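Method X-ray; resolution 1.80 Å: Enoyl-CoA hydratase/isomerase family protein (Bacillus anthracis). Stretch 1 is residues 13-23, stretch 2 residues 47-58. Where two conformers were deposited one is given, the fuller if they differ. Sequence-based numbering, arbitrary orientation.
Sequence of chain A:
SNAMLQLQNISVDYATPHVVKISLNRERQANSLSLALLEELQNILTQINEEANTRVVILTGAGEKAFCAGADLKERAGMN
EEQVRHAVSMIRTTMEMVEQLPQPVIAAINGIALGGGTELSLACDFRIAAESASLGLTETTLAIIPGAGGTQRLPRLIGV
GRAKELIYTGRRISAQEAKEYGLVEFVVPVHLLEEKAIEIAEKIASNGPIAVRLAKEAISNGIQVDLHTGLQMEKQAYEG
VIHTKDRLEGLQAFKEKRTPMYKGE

Stretch 1 13-23: DYATPHVVKIS
Stretch 2, residues 47-58: QINEEANTRVVI

Stretch 2 leaves a helix at its start and ends as strand 56-58, which pairs in parallel with strand 19-23, the axes 4.7 Å apart at 23°. Ile-48 (chi1 m, chi2 t) points toward stretch 1, Ile-48 CD1 lying 3.6 Å from Ile-22 CD1 and 3.9 Å from Val-20 CG1. Glu-51 OE2 (m, t) accepts a weak hydrogen bond from Tyr-14 OH (2.6 Å; Tyr-14 chi1 m), while Glu-51 OE1 accepts a hydrogen bond from Thr-54 OG1 (2.6 Å). A water donates to Asn-53 OD1 (2.7 Å; chi1 t) and its O lies 2.5 Å from His-18 NE2.

His-18 (phi/psi 66/0, chi1 m) is the third residue of the type II turn from Thr-16 to Val-19. His-18 O accepts hydrogen bonds from both Arg-55 N (2.7 Å) and Val-56 N (3.1 Å). The extended Arg-55 side chain (-102/-24; m, t, t) lays its guanidinium flat on the imidazole, planes at 17°.

Val-19, Val-20 and Lys-21 pair with Val-56 (-151/148), Val-57 (-122/139) and Ile-58 (-115/132) respectively, CA-CA 5.0, 4.9 and 4.5 Å. Hydrogen bonds run Val-20 N to Val-56 O (3.1 Å), Ile-58 N to Val-20 O (2.8 Å) and Ile-22 N to Ile-58 O (2.7 Å). Val-57 CG2 (t) packs 3.6 Å from Val-20 CG1 (p); on the opposite face, Ile-58 CD1 (m, t) meets Val-19 CG1 at 3.8 Å.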

# COMPACT_ATOMS: atom_id res chain seq x y z
N ASP A 13 23.09 -15.72 19.05
CA ASP A 13 24.05 -16.56 18.34
C ASP A 13 24.69 -15.84 17.15
O ASP A 13 23.99 -15.40 16.21
CB ASP A 13 23.38 -17.85 17.87
CG ASP A 13 24.37 -18.83 17.22
OD1 ASP A 13 25.60 -18.65 17.36
OD2 ASP A 13 23.90 -19.78 16.57
N TYR A 14 26.02 -15.73 17.22
CA TYR A 14 26.88 -15.11 16.20
C TYR A 14 27.63 -16.18 15.41
O TYR A 14 28.73 -15.93 14.92
CB TYR A 14 27.95 -14.21 16.86
CG TYR A 14 27.45 -12.94 17.50
CD1 TYR A 14 27.02 -12.92 18.81
CD2 TYR A 14 27.46 -11.74 16.79
CE1 TYR A 14 26.57 -11.75 19.40
CE2 TYR A 14 27.03 -10.56 17.37
CZ TYR A 14 26.59 -10.58 18.68
OH TYR A 14 26.14 -9.41 19.25
N ALA A 15 27.05 -17.37 15.29
CA ALA A 15 27.69 -18.46 14.58
C ALA A 15 28.03 -18.09 13.14
O ALA A 15 29.14 -18.34 12.68
CB ALA A 15 26.81 -19.72 14.61
N THR A 16 27.07 -17.47 12.45
CA THR A 16 27.23 -17.09 11.06
C THR A 16 27.88 -15.71 10.93
O THR A 16 27.37 -14.73 11.49
CB THR A 16 25.86 -17.07 10.36
OG1 THR A 16 25.16 -18.29 10.65
CG2 THR A 16 26.02 -16.88 8.85
N PRO A 17 29.00 -15.61 10.20
CA PRO A 17 29.72 -14.33 10.03
C PRO A 17 28.84 -13.17 9.53
O PRO A 17 28.04 -13.35 8.59
CB PRO A 17 30.78 -14.67 8.99
CG PRO A 17 31.03 -16.12 9.16
CD PRO A 17 29.74 -16.73 9.57
N HIS A 18 28.99 -12.01 10.17
CA HIS A 18 28.22 -10.78 9.89
C HIS A 18 26.72 -10.90 10.23
O HIS A 18 25.97 -9.95 10.02
CB HIS A 18 28.36 -10.32 8.43
CG HIS A 18 29.77 -10.13 7.97
ND1 HIS A 18 30.32 -10.86 6.94
CD2 HIS A 18 30.74 -9.31 8.40
CE1 HIS A 18 31.56 -10.49 6.75
NE2 HIS A 18 31.85 -9.55 7.63
N VAL A 19 26.30 -12.05 10.73
CA VAL A 19 24.87 -12.26 11.06
C VAL A 19 24.69 -12.68 12.51
O VAL A 19 25.39 -13.57 12.99
CB VAL A 19 24.25 -13.35 10.16
CG1 VAL A 19 22.78 -13.60 10.52
CG2 VAL A 19 24.38 -12.95 8.68
N VAL A 20 23.76 -12.01 13.20
CA VAL A 20 23.43 -12.34 14.58
C VAL A 20 21.99 -12.81 14.62
O VAL A 20 21.13 -12.21 13.96
CB VAL A 20 23.65 -11.15 15.57
CG1 VAL A 20 22.78 -9.99 15.23
CG2 VAL A 20 23.43 -11.61 17.03
N LYS A 21 21.72 -13.90 15.34
CA LYS A 21 20.37 -14.46 15.46
C LYS A 21 19.96 -14.36 16.91
O LYS A 21 20.64 -14.93 17.79
CB LYS A 21 20.33 -15.93 15.01
CG LYS A 21 18.96 -16.57 15.09
CD LYS A 21 18.93 -18.04 14.70
CE LYS A 21 19.62 -18.91 15.73
NZ LYS A 21 19.34 -20.35 15.51
N ILE A 22 18.90 -13.61 17.17
CA ILE A 22 18.37 -13.44 18.51
C ILE A 22 17.12 -14.33 18.63
O ILE A 22 16.23 -14.23 17.80
CB ILE A 22 17.94 -11.99 18.76
CG1 ILE A 22 19.11 -11.03 18.51
CG2 ILE A 22 17.42 -11.85 20.18
CD1 ILE A 22 18.75 -9.57 18.62
N SER A 23 17.09 -15.20 19.63
CA SER A 23 15.95 -16.10 19.81
C SER A 23 15.23 -15.86 21.14
O SER A 23 15.86 -15.96 22.21
CB SER A 23 16.41 -17.56 19.76
OG SER A 23 17.12 -17.87 18.59
N GLN A 47 23.70 -3.18 22.19
CA GLN A 47 25.01 -3.69 21.80
C GLN A 47 25.11 -3.81 20.27
O GLN A 47 26.03 -3.28 19.66
CB GLN A 47 25.27 -5.03 22.50
CG GLN A 47 26.63 -5.66 22.19
CD GLN A 47 27.00 -6.79 23.16
OE1 GLN A 47 26.15 -7.29 23.91
NE2 GLN A 47 28.27 -7.20 23.14
N ILE A 48 24.14 -4.46 19.66
CA ILE A 48 24.11 -4.65 18.21
C ILE A 48 24.09 -3.32 17.45
O ILE A 48 24.72 -3.18 16.39
CB ILE A 48 22.91 -5.53 17.80
CG1 ILE A 48 23.09 -6.94 18.38
CG2 ILE A 48 22.80 -5.60 16.27
CD1 ILE A 48 21.81 -7.79 18.34
N ASN A 49 23.41 -2.32 18.02
CA ASN A 49 23.34 -1.00 17.43
C ASN A 49 24.75 -0.40 17.14
O ASN A 49 24.92 0.36 16.18
CB ASN A 49 22.53 -0.07 18.36
CG ASN A 49 22.12 1.21 17.70
OD1 ASN A 49 21.21 1.21 16.87
ND2 ASN A 49 22.71 2.32 18.12
N GLU A 50 25.73 -0.78 17.96
CA GLU A 50 27.11 -0.30 17.84
C GLU A 50 28.08 -1.31 17.22
O GLU A 50 29.29 -1.08 17.21
CB GLU A 50 27.62 0.13 19.22
CG GLU A 50 26.81 1.26 19.84
CD GLU A 50 26.98 2.57 19.09
OE1 GLU A 50 28.13 3.02 18.92
OE2 GLU A 50 25.95 3.17 18.71
N GLU A 51 27.56 -2.41 16.69
CA GLU A 51 28.40 -3.44 16.07
C GLU A 51 28.58 -3.23 14.56
O GLU A 51 27.72 -3.61 13.78
CB GLU A 51 27.85 -4.84 16.34
CG GLU A 51 28.09 -5.36 17.74
CD GLU A 51 27.45 -6.73 17.98
OE1 GLU A 51 26.79 -7.27 17.06
OE2 GLU A 51 27.60 -7.26 19.10
N ALA A 52 29.71 -2.65 14.18
CA ALA A 52 30.05 -2.43 12.78
C ALA A 52 30.27 -3.75 11.99
O ALA A 52 30.08 -3.79 10.77
CB ALA A 52 31.28 -1.53 12.68
N ASN A 53 30.68 -4.80 12.69
CA ASN A 53 30.94 -6.10 12.06
C ASN A 53 29.64 -6.88 11.79
O ASN A 53 29.62 -7.83 11.00
CB ASN A 53 31.86 -6.94 12.95
CG ASN A 53 32.31 -8.23 12.29
OD1 ASN A 53 32.36 -8.33 11.06
ND2 ASN A 53 32.68 -9.21 13.10
N THR A 54 28.56 -6.48 12.46
CA THR A 54 27.25 -7.15 12.30
C THR A 54 26.47 -6.49 11.17
O THR A 54 26.13 -5.31 11.25
CB THR A 54 26.45 -7.14 13.59
OG1 THR A 54 27.18 -7.87 14.59
CG2 THR A 54 25.08 -7.80 13.39
N ARG A 55 26.16 -7.27 10.14
CA ARG A 55 25.49 -6.72 8.96
C ARG A 55 24.00 -6.99 8.85
O ARG A 55 23.31 -6.25 8.17
CB ARG A 55 26.18 -7.20 7.69
CG ARG A 55 27.62 -6.67 7.54
CD ARG A 55 28.33 -7.23 6.31
NE ARG A 55 29.71 -6.75 6.24
CZ ARG A 55 30.53 -6.93 5.22
NH1 ARG A 55 30.14 -7.58 4.12
NH2 ARG A 55 31.76 -6.45 5.28
N VAL A 56 23.52 -8.04 9.50
CA VAL A 56 22.12 -8.44 9.44
C VAL A 56 21.80 -9.13 10.73
O VAL A 56 22.65 -9.84 11.32
CB VAL A 56 21.84 -9.45 8.28
CG1 VAL A 56 20.35 -9.77 8.20
CG2 VAL A 56 22.33 -8.94 6.94
N VAL A 57 20.55 -8.96 11.15
CA VAL A 57 20.03 -9.57 12.35
C VAL A 57 18.81 -10.44 12.02
O VAL A 57 17.94 -10.07 11.19
CB VAL A 57 19.55 -8.46 13.35
CG1 VAL A 57 18.93 -9.09 14.61
CG2 VAL A 57 20.71 -7.52 13.70
N ILE A 58 18.74 -11.59 12.66
CA ILE A 58 17.58 -12.48 12.54
C ILE A 58 16.90 -12.56 13.91
O ILE A 58 17.58 -12.77 14.92
CB ILE A 58 17.97 -13.90 12.07
CG1 ILE A 58 18.57 -13.85 10.68
CG2 ILE A 58 16.73 -14.82 12.07
CD1 ILE A 58 19.31 -15.15 10.26
O HOH W 1 33.91 -8.92 8.93